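Local coordinates for protein putative isomerase YbhH (Escherichia coli, PDB 6OTV) that probably acts as an isomerase of the PrpF family, whose fold is related to that of diaminopimelate epimerase, at residues A17-E22 with S58-I63; I34-M39 with Q85-T90; D185-T190 with A203-K208; I248-L253 with V265-P270. All coordinates share one frame; numbering follows the deposited sequence.

Interaction 1 (A17-E22 with S58-I63). With EDO (1,2-ethanediol), chain L.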
loop_
_atom_site.group_PDB
_atom_site.type_symbol
_atom_site.label_atom_id
_atom_site.label_comp_id
_atom_site.label_asym_id
_atom_site.label_seq_id
_atom_site.Cartn_x
_atom_site.Cartn_y
_atom_site.Cartn_z
ATOM N N ALA A 17 -11.262 -24.791 -2.781
ATOM C CA ALA A 17 -9.980 -25.187 -2.218
ATOM C C ALA A 17 -9.094 -23.976 -1.982
ATOM O O ALA A 17 -9.016 -23.069 -2.818
ATOM C CB ALA A 17 -9.250 -26.167 -3.135
ATOM N N PHE A 18 -8.423 -23.977 -0.836
ATOM C CA PHE A 18 -7.388 -23.008 -0.512
ATOM C C PHE A 18 -6.057 -23.750 -0.465
ATOM O O PHE A 18 -5.897 -24.703 0.307
ATOM C CB PHE A 18 -7.696 -22.303 0.811
ATOM C CG PHE A 18 -8.768 -21.246 0.695
ATOM C CD1 PHE A 18 -10.092 -21.600 0.490
ATOM C CD2 PHE A 18 -8.447 -19.899 0.784
ATOM C CE1 PHE A 18 -11.078 -20.633 0.376
ATOM C CE2 PHE A 18 -9.427 -18.926 0.673
ATOM C CZ PHE A 18 -10.745 -19.293 0.467
ATOM N N LEU A 19 -5.121 -23.327 -1.311
ATOM C CA LEU A 19 -3.871 -24.036 -1.531
ATOM C C LEU A 19 -2.699 -23.084 -1.351
ATOM O O LEU A 19 -2.805 -21.885 -1.619
ATOM C CB LEU A 19 -3.819 -24.644 -2.941
ATOM C CG LEU A 19 -4.980 -25.560 -3.337
ATOM C CD1 LEU A 19 -4.954 -25.850 -4.829
ATOM C CD2 LEU A 19 -4.930 -26.852 -2.534
ATOM N N LEU A 20 -1.580 -23.632 -0.890
ATOM C CA LEU A 20 -0.319 -22.907 -0.864
ATOM C C LEU A 20 0.383 -23.072 -2.204
ATOM O O LEU A 20 0.451 -24.178 -2.748
ATOM C CB LEU A 20 0.583 -23.416 0.261
ATOM C CG LEU A 20 0.123 -23.155 1.693
ATOM C CD1 LEU A 20 0.993 -23.933 2.666
ATOM C CD2 LEU A 20 0.177 -21.669 2.000
ATOM N N ALA A 21 0.908 -21.965 -2.732
ATOM C CA ALA A 21 1.582 -22.009 -4.025
ATOM C C ALA A 21 2.797 -22.928 -4.017
ATOM O O ALA A 21 3.197 -23.411 -5.082
ATOM C CB ALA A 21 1.987 -20.597 -4.452
ATOM N N GLU A 22 3.385 -23.182 -2.843
ATOM C CA GLU A 22 4.493 -24.129 -2.742
ATOM C C GLU A 22 4.128 -25.485 -3.328
ATOM O O GLU A 22 4.969 -26.156 -3.935
ATOM C CB GLU A 22 4.905 -24.313 -1.281
ATOM C CG GLU A 22 5.791 -23.246 -0.703
ATOM C CD GLU A 22 6.015 -23.458 0.783
ATOM O OE1 GLU A 22 5.323 -24.323 1.364
ATOM O OE2 GLU A 22 6.878 -22.768 1.366
ATOM N N SER A 58 -16.948 -24.281 -6.918
ATOM C CA SER A 58 -15.913 -24.853 -7.771
ATOM C C SER A 58 -14.820 -23.816 -8.010
ATOM O O SER A 58 -14.425 -23.537 -9.142
ATOM C CB SER A 58 -16.513 -25.347 -9.087
ATOM O OG SER A 58 -15.541 -26.017 -9.871
ATOM N N LYS A 59 -14.320 -23.233 -6.924
ATOM C CA LYS A 59 -13.338 -22.163 -6.982
ATOM C C LYS A 59 -12.061 -22.582 -6.265
ATOM O O LYS A 59 -12.055 -23.506 -5.448
ATOM C CB LYS A 59 -13.895 -20.875 -6.361
ATOM C CG LYS A 59 -15.180 -20.360 -7.013
ATOM C CD LYS A 59 -15.632 -19.057 -6.363
ATOM C CE LYS A 59 -16.929 -18.533 -6.964
ATOM N NZ LYS A 59 -16.747 -18.106 -8.374
ATOM N N VAL A 60 -10.968 -21.891 -6.588
ATOM C CA VAL A 60 -9.662 -22.151 -5.987
ATOM C C VAL A 60 -9.021 -20.821 -5.614
ATOM O O VAL A 60 -9.102 -19.846 -6.369
ATOM C CB VAL A 60 -8.737 -22.948 -6.938
ATOM C CG1 VAL A 60 -7.375 -23.167 -6.300
ATOM C CG2 VAL A 60 -9.367 -24.283 -7.319
ATOM N N ALA A 61 -8.384 -20.784 -4.445
ATOM C CA ALA A 61 -7.553 -19.665 -4.020
ATOM C C ALA A 61 -6.148 -20.186 -3.759
ATOM O O ALA A 61 -5.961 -21.089 -2.935
ATOM C CB ALA A 61 -8.120 -18.996 -2.765
ATOM N N ILE A 62 -5.166 -19.624 -4.456
ATOM C CA ILE A 62 -3.768 -20.019 -4.312
ATOM C C ILE A 62 -3.056 -18.910 -3.545
ATOM O O ILE A 62 -2.931 -17.781 -4.036
ATOM C CB ILE A 62 -3.108 -20.284 -5.671
ATOM C CG1 ILE A 62 -3.884 -21.370 -6.427
ATOM C CG2 ILE A 62 -1.648 -20.679 -5.483
ATOM C CD1 ILE A 62 -3.461 -21.538 -7.880
ATOM N N ILE A 63 -2.588 -19.232 -2.339
ATOM C CA ILE A 63 -2.082 -18.246 -1.389
ATOM C C ILE A 63 -0.584 -18.449 -1.204
ATOM O O ILE A 63 -0.099 -19.587 -1.156
ATOM C CB ILE A 63 -2.812 -18.348 -0.035
ATOM C CG1 ILE A 63 -4.326 -18.496 -0.236
ATOM C CG2 ILE A 63 -2.491 -17.147 0.836
ATOM C CD1 ILE A 63 -4.966 -17.365 -0.998
HETATM C C1 EDO L . 4.506 -19.885 1.013
HETATM O O1 EDO L . 4.590 -18.572 0.445
HETATM C C2 EDO L . 3.436 -20.697 0.291
HETATM O O2 EDO L . 3.747 -20.780 -1.105
#
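Phe18 lies across the methyl group of Ala61 where two parallel strands pair, the two strands of the beta-alpha-beta unit formed by strand 14-20, helix 28-39 and strand 59-65. Ala61 CB sits over one ring face, 3.9 Å from the Phe18 ring centroid and displaced toward the rim at CD2 and CE2, a CH-pi contact. Phe18 CG stands anti to its own carbonyl carbon (chi1 -77°), and alanine's compact methyl lets the flat ring lie close to the neighbouring strand. Ile63 follows on the same face, which is covered by helix 94-106.

On the face turned to helix 28-39, Leu19 and Val60 cross obliquely, with Leu19 CD1 3.9 Å from Val60 CG1. Farther along, Ala21 CB packs 3.8 Å from Ile62 CG2.

Five backbone hydrogen bonds join the segments, among them Ile63 N to Leu19 O at 2.8 Å and Ala21 N to Ile63 O at 3.0 Å. Beyond them, Glu22 N makes a weak bond to O2 of a 1,2-ethanediol, probably a crystallisation additive. The chemistry is thus divided: backbone polar groups pair within the sheet, while Phe18 and Ile63 pack one face on helix 94-106 and aliphatic groups pack the other on helix 28-39.

Interaction 2 (I34-M39 with Q85-T90)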
loop_
_atom_site.group_PDB
_atom_site.type_symbol
_atom_site.label_atom_id
_atom_site.label_comp_id
_atom_site.label_asym_id
_atom_site.label_seq_id
_atom_site.Cartn_x
_atom_site.Cartn_y
_atom_site.Cartn_z
ATOM N N ILE A 34 -4.006 -29.993 -12.292
ATOM C CA ILE A 34 -4.164 -30.348 -10.886
ATOM C C ILE A 34 -5.418 -29.705 -10.311
ATOM O O ILE A 34 -6.179 -30.347 -9.577
ATOM C CB ILE A 34 -2.901 -29.952 -10.102
ATOM C CG1 ILE A 34 -1.725 -30.829 -10.540
ATOM C CG2 ILE A 34 -3.136 -30.053 -8.600
ATOM C CD1 ILE A 34 -0.402 -30.412 -9.964
ATOM N N LEU A 35 -5.666 -28.435 -10.649
ATOM C CA LEU A 35 -6.848 -27.753 -10.135
ATOM C C LEU A 35 -8.127 -28.433 -10.608
ATOM O O LEU A 35 -9.087 -28.568 -9.840
ATOM C CB LEU A 35 -6.833 -26.282 -10.555
ATOM C CG LEU A 35 -5.642 -25.450 -10.075
ATOM C CD1 LEU A 35 -5.851 -23.974 -10.394
ATOM C CD2 LEU A 35 -5.411 -25.654 -8.587
ATOM N N MET A 36 -8.158 -28.868 -11.871
ATOM C CA MET A 36 -9.320 -29.597 -12.369
ATOM C C MET A 36 -9.505 -30.907 -11.619
ATOM O O MET A 36 -10.633 -31.277 -11.266
ATOM C CB MET A 36 -9.182 -29.858 -13.870
ATOM C CG MET A 36 -9.083 -28.606 -14.728
ATOM S SD MET A 36 -8.741 -29.012 -16.456
ATOM C CE MET A 36 -8.211 -27.427 -17.093
ATOM N N ALA A 37 -8.405 -31.621 -11.358
ATOM C CA ALA A 37 -8.495 -32.894 -10.653
ATOM C C ALA A 37 -8.928 -32.710 -9.204
ATOM O O ALA A 37 -9.568 -33.601 -8.634
ATOM C CB ALA A 37 -7.156 -33.628 -10.715
ATOM N N ILE A 38 -8.586 -31.575 -8.590
ATOM C CA ILE A 38 -9.019 -31.331 -7.218
ATOM C C ILE A 38 -10.529 -31.144 -7.163
ATOM O O ILE A 38 -11.207 -31.699 -6.289
ATOM C CB ILE A 38 -8.276 -30.121 -6.621
ATOM C CG1 ILE A 38 -6.785 -30.425 -6.464
ATOM C CG2 ILE A 38 -8.867 -29.742 -5.272
ATOM C CD1 ILE A 38 -5.988 -29.263 -5.902
ATOM N N MET A 39 -11.082 -30.382 -8.108
ATOM C CA MET A 39 -12.501 -30.049 -8.094
ATOM C C MET A 39 -13.378 -31.117 -8.727
ATOM O O MET A 39 -14.577 -31.161 -8.435
ATOM C CB MET A 39 -12.736 -28.731 -8.825
ATOM C CG MET A 39 -12.074 -27.571 -8.156
ATOM S SD MET A 39 -12.630 -27.476 -6.453
ATOM C CE MET A 39 -11.117 -26.977 -5.735
ATOM N N GLN A 85 -13.544 -29.383 -18.781
ATOM C CA GLN A 85 -12.240 -29.313 -18.123
ATOM C C GLN A 85 -11.531 -28.044 -18.577
ATOM O O GLN A 85 -10.764 -28.038 -19.540
ATOM C CB GLN A 85 -11.421 -30.563 -18.426
ATOM C CG GLN A 85 -12.028 -31.844 -17.856
ATOM C CD GLN A 85 -11.163 -33.065 -18.100
ATOM O OE1 GLN A 85 -10.958 -33.477 -19.241
ATOM N NE2 GLN A 85 -10.645 -33.648 -17.026
ATOM N N ARG A 86 -11.792 -26.952 -17.862
ATOM C CA ARG A 86 -11.202 -25.661 -18.175
ATOM C C ARG A 86 -10.974 -24.905 -16.874
ATOM O O ARG A 86 -11.684 -25.115 -15.886
ATOM C CB ARG A 86 -12.097 -24.849 -19.124
ATOM C CG ARG A 86 -11.386 -23.694 -19.820
ATOM C CD ARG A 86 -12.282 -22.981 -20.832
ATOM N NE ARG A 86 -13.160 -21.993 -20.211
ATOM C CZ ARG A 86 -14.474 -22.143 -20.067
ATOM N NH1 ARG A 86 -15.067 -23.242 -20.508
ATOM N NH2 ARG A 86 -15.195 -21.190 -19.489
ATOM N N VAL A 87 -9.972 -24.032 -16.878
ATOM C CA VAL A 87 -9.675 -23.158 -15.750
ATOM C C VAL A 87 -9.671 -21.721 -16.250
ATOM O O VAL A 87 -9.081 -21.423 -17.294
ATOM C CB VAL A 87 -8.331 -23.513 -15.087
ATOM C CG1 VAL A 87 -7.993 -22.506 -13.995
ATOM C CG2 VAL A 87 -8.379 -24.921 -14.511
ATOM N N ASP A 88 -10.331 -20.836 -15.506
ATOM C CA ASP A 88 -10.392 -19.415 -15.821
ATOM C C ASP A 88 -9.833 -18.625 -14.647
ATOM O O ASP A 88 -10.295 -18.783 -13.512
ATOM C CB ASP A 88 -11.832 -18.984 -16.121
ATOM C CG ASP A 88 -11.938 -17.524 -16.537
ATOM O OD1 ASP A 88 -10.895 -16.872 -16.763
ATOM O OD2 ASP A 88 -13.079 -17.028 -16.638
ATOM N N THR A 89 -8.846 -17.772 -14.924
ATOM C CA THR A 89 -8.186 -16.969 -13.900
ATOM C C THR A 89 -8.362 -15.473 -14.153
ATOM O O THR A 89 -7.535 -14.664 -13.728
ATOM C CB THR A 89 -6.701 -17.321 -13.814
ATOM O OG1 THR A 89 -6.080 -17.096 -15.085
ATOM C CG2 THR A 89 -6.520 -18.782 -13.414
ATOM N N THR A 90 -9.447 -15.086 -14.837
ATOM C CA THR A 90 -9.644 -13.666 -15.140
ATOM C C THR A 90 -10.054 -12.863 -13.913
ATOM O O THR A 90 -9.324 -11.928 -13.536
ATOM C CB THR A 90 -10.641 -13.508 -16.292
ATOM O OG1 THR A 90 -10.098 -14.099 -17.478
ATOM C CG2 THR A 90 -10.926 -12.039 -16.553
#
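Met36 reaches from helix 28-39, the helix of a beta-alpha-beta unit, across to the chain that leads into the short strand 87-88. Its thioether makes the tight part of the contact. SD lies 3.7 Å from Gln85 CB, and the two side chains cross at about a right angle. The terminal methyl is wedged among three residues, with Met36 CE 3.6 Å from Gln85 O, 3.6 Å from Arg86 CA and 3.6 Å from Val87 CG2. The extended course of the chain beyond CG (chi2 174°) carries SD outward from the helix, and Met36 CG still touches Val87 CG2 at 3.8 Å. A long, unbranched, apolar side chain suits a place where helix and strand are joined by van der Waals packing.

Deeper in, the fit is looser: Leu35 CD1 is 4.4 Å from Val87 CG1, and both residues also rest on Ala78 of strand 73-80. The solvent side belongs to Gln85 and Arg86, whose polar ends suit the surface; Arg86 forms a salt bridge with Glu84. At the end of the strand, Asp88 opens an Asx turn: Asp88 OD1 accepts Thr90 N from above the carboxylate plane and, through its syn lone pair, Thr90 OG1 at 3.0 Å.

Interaction 3 (D185-T190 with A203-K208)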
loop_
_atom_site.group_PDB
_atom_site.type_symbol
_atom_site.label_atom_id
_atom_site.label_comp_id
_atom_site.label_asym_id
_atom_site.label_seq_id
_atom_site.Cartn_x
_atom_site.Cartn_y
_atom_site.Cartn_z
ATOM N N ASP A 185 -26.902 5.999 -27.738
ATOM C CA ASP A 185 -28.233 5.617 -28.212
ATOM C C ASP A 185 -29.322 6.360 -27.441
ATOM O O ASP A 185 -30.360 5.792 -27.096
ATOM C CB ASP A 185 -28.436 4.102 -28.126
ATOM C CG ASP A 185 -27.304 3.324 -28.769
ATOM O OD1 ASP A 185 -26.392 3.960 -29.337
ATOM O OD2 ASP A 185 -27.324 2.077 -28.702
ATOM N N ASP A 186 -29.066 7.639 -27.154
ATOM C CA ASP A 186 -30.009 8.516 -26.454
ATOM C C ASP A 186 -30.366 7.990 -25.066
ATOM O O ASP A 186 -31.464 8.235 -24.561
ATOM C CB ASP A 186 -31.276 8.742 -27.286
ATOM C CG ASP A 186 -30.972 9.301 -28.661
ATOM O OD1 ASP A 186 -30.066 10.155 -28.767
ATOM O OD2 ASP A 186 -31.630 8.882 -29.638
ATOM N N VAL A 187 -29.441 7.274 -24.435
ATOM C CA VAL A 187 -29.625 6.734 -23.095
ATOM C C VAL A 187 -28.561 7.347 -22.191
ATOM O O VAL A 187 -27.365 7.161 -22.434
ATOM C CB VAL A 187 -29.535 5.199 -23.067
ATOM C CG1 VAL A 187 -29.706 4.681 -21.646
ATOM C CG2 VAL A 187 -30.569 4.585 -23.998
ATOM N N PRO A 188 -28.936 8.083 -21.144
ATOM C CA PRO A 188 -27.929 8.635 -20.223
ATOM C C PRO A 188 -27.326 7.529 -19.371
ATOM O O PRO A 188 -28.039 6.830 -18.649
ATOM C CB PRO A 188 -28.731 9.631 -19.377
ATOM C CG PRO A 188 -30.128 9.096 -19.404
ATOM C CD PRO A 188 -30.308 8.460 -20.760
ATOM N N VAL A 189 -26.005 7.366 -19.461
ATOM C CA VAL A 189 -25.288 6.344 -18.711
ATOM C C VAL A 189 -24.121 6.997 -17.979
ATOM O O VAL A 189 -23.818 8.176 -18.166
ATOM C CB VAL A 189 -24.781 5.196 -19.611
ATOM C CG1 VAL A 189 -25.928 4.590 -20.412
ATOM C CG2 VAL A 189 -23.665 5.686 -20.525
ATOM N N THR A 190 -23.466 6.206 -17.131
ATOM C CA THR A 190 -22.274 6.638 -16.414
ATOM C C THR A 190 -21.182 5.592 -16.574
ATOM O O THR A 190 -21.400 4.410 -16.287
ATOM C CB THR A 190 -22.562 6.876 -14.927
ATOM O OG1 THR A 190 -23.263 8.115 -14.767
ATOM C CG2 THR A 190 -21.264 6.928 -14.132
ATOM N N ALA A 203 -32.473 1.055 -15.945
ATOM C CA ALA A 203 -33.263 -0.018 -16.543
ATOM C C ALA A 203 -34.465 0.529 -17.305
ATOM O O ALA A 203 -34.828 0.003 -18.366
ATOM C CB ALA A 203 -33.714 -0.998 -15.462
ATOM N N GLU A 204 -35.091 1.589 -16.787
ATOM C CA GLU A 204 -36.303 2.112 -17.408
ATOM C C GLU A 204 -36.036 2.683 -18.795
ATOM O O GLU A 204 -36.931 2.670 -19.648
ATOM C CB GLU A 204 -36.944 3.170 -16.510
ATOM C CG GLU A 204 -37.539 2.605 -15.230
ATOM C CD GLU A 204 -38.182 3.671 -14.363
ATOM O OE1 GLU A 204 -38.376 4.803 -14.850
ATOM O OE2 GLU A 204 -38.489 3.376 -13.190
ATOM N N TYR A 205 -34.825 3.180 -19.046
ATOM C CA TYR A 205 -34.522 3.705 -20.372
ATOM C C TYR A 205 -34.398 2.612 -21.423
ATOM O O TYR A 205 -34.403 2.922 -22.618
ATOM C CB TYR A 205 -33.245 4.543 -20.328
ATOM C CG TYR A 205 -33.507 6.004 -20.041
ATOM C CD1 TYR A 205 -33.469 6.499 -18.742
ATOM C CD2 TYR A 205 -33.805 6.887 -21.071
ATOM C CE1 TYR A 205 -33.713 7.836 -18.481
ATOM C CE2 TYR A 205 -34.050 8.222 -20.822
ATOM C CZ TYR A 205 -34.003 8.693 -19.526
ATOM O OH TYR A 205 -34.248 10.026 -19.283
ATOM N N LEU A 206 -34.299 1.347 -21.015
ATOM C CA LEU A 206 -34.322 0.224 -21.942
ATOM C C LEU A 206 -35.647 -0.526 -21.894
ATOM O O LEU A 206 -35.721 -1.677 -22.335
ATOM C CB LEU A 206 -33.160 -0.727 -21.655
ATOM C CG LEU A 206 -31.755 -0.133 -21.783
ATOM C CD1 LEU A 206 -30.707 -1.227 -21.672
ATOM C CD2 LEU A 206 -31.597 0.636 -23.091
ATOM N N GLY A 207 -36.696 0.102 -21.362
ATOM C CA GLY A 207 -38.001 -0.526 -21.320
ATOM C C GLY A 207 -38.153 -1.612 -20.283
ATOM O O GLY A 207 -39.035 -2.464 -20.417
ATOM N N LYS A 208 -37.318 -1.607 -19.247
ATOM C CA LYS A 208 -37.351 -2.617 -18.202
ATOM C C LYS A 208 -37.576 -1.960 -16.849
ATOM O O LYS A 208 -37.153 -0.823 -16.615
ATOM C CB LYS A 208 -36.048 -3.431 -18.178
ATOM C CG LYS A 208 -35.883 -4.350 -19.373
ATOM C CD LYS A 208 -37.019 -5.356 -19.426
ATOM C CE LYS A 208 -36.925 -6.229 -20.653
ATOM N NZ LYS A 208 -37.992 -7.268 -20.686
#
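Tyr205 lays one ring face over Pro188, joining the hairpin of strands 187-193 and 197-202 to the short 3-10 turn that follows its second strand. The aromatic part of the contact is a CH-pi interaction: Pro188 CD stands 3.8 Å from the Tyr205 ring centroid, only 11° off the ring normal and thus over the ring centre, while CG of the same proline is 3.9 Å from Tyr205 CZ. The side chains cross at about a right angle. Proline suits the place because its ring methylenes form a rigid apolar surface against the pi cloud.

The second kind of contact is aliphatic. Val187 CG1, anti to its backbone N (chi1 179°), packs 3.8 Å from Tyr205 CB; the other branch, CG2, meets Leu206 CD2 more loosely at 4.2 Å. The end of Leu206 also lies between Ile201 and helix 221-237, whereas Tyr205 remains exposed.

Backbone hydrogen bonds shape the turn itself. The bonds from Lys208 N to Ala203 O and from Gly207 N to Glu204 O, with Gly207 at positive phi, follow the pattern of a Schellman motif. Ala203 O also accepts Leu206 N, the two donors approaching from opposite faces of its carbonyl plane.

Interaction 4 (I248-L253 with V265-P270)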
loop_
_atom_site.group_PDB
_atom_site.type_symbol
_atom_site.label_atom_id
_atom_site.label_comp_id
_atom_site.label_asym_id
_atom_site.label_seq_id
_atom_site.Cartn_x
_atom_site.Cartn_y
_atom_site.Cartn_z
ATOM N N ILE A 248 -15.079 -6.830 -20.159
ATOM C CA ILE A 248 -15.284 -5.505 -19.580
ATOM C C ILE A 248 -15.627 -4.529 -20.704
ATOM O O ILE A 248 -15.253 -4.768 -21.862
ATOM C CB ILE A 248 -14.043 -5.043 -18.793
ATOM C CG1 ILE A 248 -12.839 -4.962 -19.735
ATOM C CG2 ILE A 248 -13.754 -5.979 -17.632
ATOM C CD1 ILE A 248 -11.629 -4.309 -19.148
ATOM N N PRO A 249 -16.357 -3.427 -20.424
ATOM C CA PRO A 249 -16.929 -3.107 -19.110
ATOM C C PRO A 249 -18.156 -3.953 -18.809
ATOM O O PRO A 249 -18.822 -4.401 -19.739
ATOM C CB PRO A 249 -17.307 -1.634 -19.245
ATOM C CG PRO A 249 -17.682 -1.509 -20.681
ATOM C CD PRO A 249 -16.670 -2.376 -21.411
ATOM N N LYS A 250 -18.433 -4.184 -17.534
ATOM C CA LYS A 250 -19.624 -4.926 -17.150
ATOM C C LYS A 250 -20.816 -3.977 -17.122
ATOM O O LYS A 250 -20.831 -3.045 -16.312
ATOM C CB LYS A 250 -19.437 -5.565 -15.782
ATOM C CG LYS A 250 -18.280 -6.540 -15.692
ATOM C CD LYS A 250 -18.750 -7.990 -15.712
ATOM C CE LYS A 250 -17.629 -8.942 -15.279
ATOM N NZ LYS A 250 -16.385 -8.752 -16.082
ATOM N N PRO A 251 -21.815 -4.159 -17.987
ATOM C CA PRO A 251 -22.994 -3.285 -17.937
ATOM C C PRO A 251 -23.875 -3.621 -16.745
ATOM O O PRO A 251 -24.037 -4.787 -16.377
ATOM C CB PRO A 251 -23.705 -3.566 -19.267
ATOM C CG PRO A 251 -23.260 -4.933 -19.650
ATOM C CD PRO A 251 -21.861 -5.090 -19.128
ATOM N N VAL A 252 -24.425 -2.578 -16.126
ATOM C CA VAL A 252 -25.252 -2.712 -14.931
ATOM C C VAL A 252 -26.546 -1.943 -15.147
ATOM O O VAL A 252 -26.521 -0.720 -15.328
ATOM C CB VAL A 252 -24.542 -2.195 -13.669
ATOM C CG1 VAL A 252 -25.468 -2.332 -12.476
ATOM C CG2 VAL A 252 -23.235 -2.945 -13.440
ATOM N N LEU A 253 -27.670 -2.653 -15.121
ATOM C CA LEU A 253 -28.974 -2.005 -15.114
ATOM C C LEU A 253 -29.337 -1.617 -13.685
ATOM O O LEU A 253 -29.255 -2.445 -12.773
ATOM C CB LEU A 253 -30.038 -2.930 -15.701
ATOM C CG LEU A 253 -29.848 -3.367 -17.153
ATOM C CD1 LEU A 253 -31.063 -4.148 -17.627
ATOM C CD2 LEU A 253 -29.605 -2.159 -18.043
ATOM N N VAL A 265 -29.923 -3.428 -8.657
ATOM C CA VAL A 265 -29.059 -3.576 -9.820
ATOM C C VAL A 265 -29.301 -4.923 -10.489
ATOM O O VAL A 265 -29.760 -5.887 -9.871
ATOM C CB VAL A 265 -27.558 -3.422 -9.464
ATOM C CG1 VAL A 265 -27.292 -2.088 -8.769
ATOM C CG2 VAL A 265 -27.080 -4.589 -8.613
ATOM N N ARG A 266 -28.988 -4.966 -11.783
ATOM C CA ARG A 266 -28.909 -6.200 -12.558
ATOM C C ARG A 266 -27.542 -6.215 -13.226
ATOM O O ARG A 266 -27.271 -5.393 -14.108
ATOM C CB ARG A 266 -30.036 -6.291 -13.590
ATOM C CG ARG A 266 -31.412 -6.528 -12.980
ATOM C CD ARG A 266 -31.445 -7.842 -12.213
ATOM N NE ARG A 266 -32.747 -8.104 -11.600
ATOM C CZ ARG A 266 -33.080 -7.758 -10.359
ATOM N NH1 ARG A 266 -32.212 -7.123 -9.580
ATOM N NH2 ARG A 266 -34.288 -8.046 -9.891
ATOM N N TYR A 267 -26.687 -7.142 -12.804
ATOM C CA TYR A 267 -25.269 -7.144 -13.149
ATOM C C TYR A 267 -25.027 -8.094 -14.318
ATOM O O TYR A 267 -25.251 -9.303 -14.196
ATOM C CB TYR A 267 -24.442 -7.554 -11.928
ATOM C CG TYR A 267 -22.943 -7.392 -12.059
ATOM C CD1 TYR A 267 -22.353 -6.136 -12.021
ATOM C CD2 TYR A 267 -22.114 -8.502 -12.178
ATOM C CE1 TYR A 267 -20.979 -5.985 -12.124
ATOM C CE2 TYR A 267 -20.738 -8.362 -12.280
ATOM C CZ TYR A 267 -20.176 -7.101 -12.253
ATOM O OH TYR A 267 -18.810 -6.956 -12.354
ATOM N N PHE A 268 -24.564 -7.555 -15.440
ATOM C CA PHE A 268 -24.309 -8.354 -16.631
ATOM C C PHE A 268 -22.821 -8.656 -16.766
ATOM O O PHE A 268 -21.975 -7.790 -16.522
ATOM C CB PHE A 268 -24.842 -7.648 -17.879
ATOM C CG PHE A 268 -26.339 -7.708 -18.003
ATOM C CD1 PHE A 268 -26.946 -8.731 -18.717
ATOM C CD2 PHE A 268 -27.142 -6.762 -17.384
ATOM C CE1 PHE A 268 -28.325 -8.798 -18.826
ATOM C CE2 PHE A 268 -28.522 -6.825 -17.491
ATOM C CZ PHE A 268 -29.113 -7.843 -18.212
ATOM N N MET A 269 -22.504 -9.893 -17.173
ATOM C CA MET A 269 -21.149 -10.417 -17.018
ATOM C C MET A 269 -20.383 -10.726 -18.304
ATOM O O MET A 269 -19.635 -11.712 -18.328
ATOM C CB MET A 269 -21.200 -11.702 -16.187
ATOM C CG MET A 269 -22.045 -11.621 -14.931
ATOM S SD MET A 269 -22.294 -13.247 -14.182
ATOM C CE MET A 269 -23.267 -14.064 -15.443
ATOM N N PRO A 270 -20.495 -9.934 -19.387
ATOM C CA PRO A 270 -21.316 -8.777 -19.755
ATOM C C PRO A 270 -22.562 -9.166 -20.543
ATOM O O PRO A 270 -23.409 -8.316 -20.814
ATOM C CB PRO A 270 -20.368 -7.938 -20.624
ATOM C CG PRO A 270 -19.076 -8.720 -20.720
ATOM C CD PRO A 270 -19.417 -10.121 -20.367
#
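Lys250 runs beside the hydroxyl end of Tyr267, crossing it at a slant, and meets the chain beyond it at one end of the beta hairpin made by strands 250-255 and 263-267. Its CB lies 3.5 Å from Phe268 O, and CG rests 3.4 Å from Tyr267 OH. A bend at chi2 (-103°) brings CD to 3.3 Å from Phe268 O; CE then passes Tyr267 OH at 3.7 Å, and NZ hydrogen-bonds to Val247 O. Lysine suits this path because its methylenes can line the tyrosine while its ammonium finds a carbonyl at the tip.

On the same face as Tyr267, Val252 places CG2 3.6 Å from Tyr267 CD1; the two residues are a non-hydrogen-bonded antiparallel pair. Leu253 and Arg266 form the hydrogen-bonded pair beside it, each backbone N bonding to the other's O. A further bond, Phe268 N to Pro251 O at 3.0 Å, continues the pairing.

Two prolines meet next to it, Pro251 CD against Pro270 CB at 3.5 Å; Pro270 follows a cis peptide bond. The Phe268 ring meets Leu253, with CE2 3.7 Å from Leu253 CD1, and packs on Ile227 of helix 221-237. Pro251 has no N-H to donate but still accepts through its carbonyl. The hairpin therefore combines regular backbone pairing with proline and aromatic packing where the pairing runs out.

From the N terminus, interaction 1 closes a loop from strand 14-20 through helix 28-39 to strand 59-65. Interaction 2 opens within that loop, on the helix, and closes beyond it at strand 87-88, so the two contacts cross. They also touch, Met39 CE packing against Ala17 CB and Val60 CG2, which makes one continuous unit of the strands and their covering helix. Interactions 3 and 4 come later in series: the first ties strand 187-193 to the turn after strand 197-202, the second closes the hairpin 250-255/263-267. They meet through Leu206 and Leu253. The centres of interactions 1 and 3 lie about 41 Å apart, on opposite sides of the chain's centre.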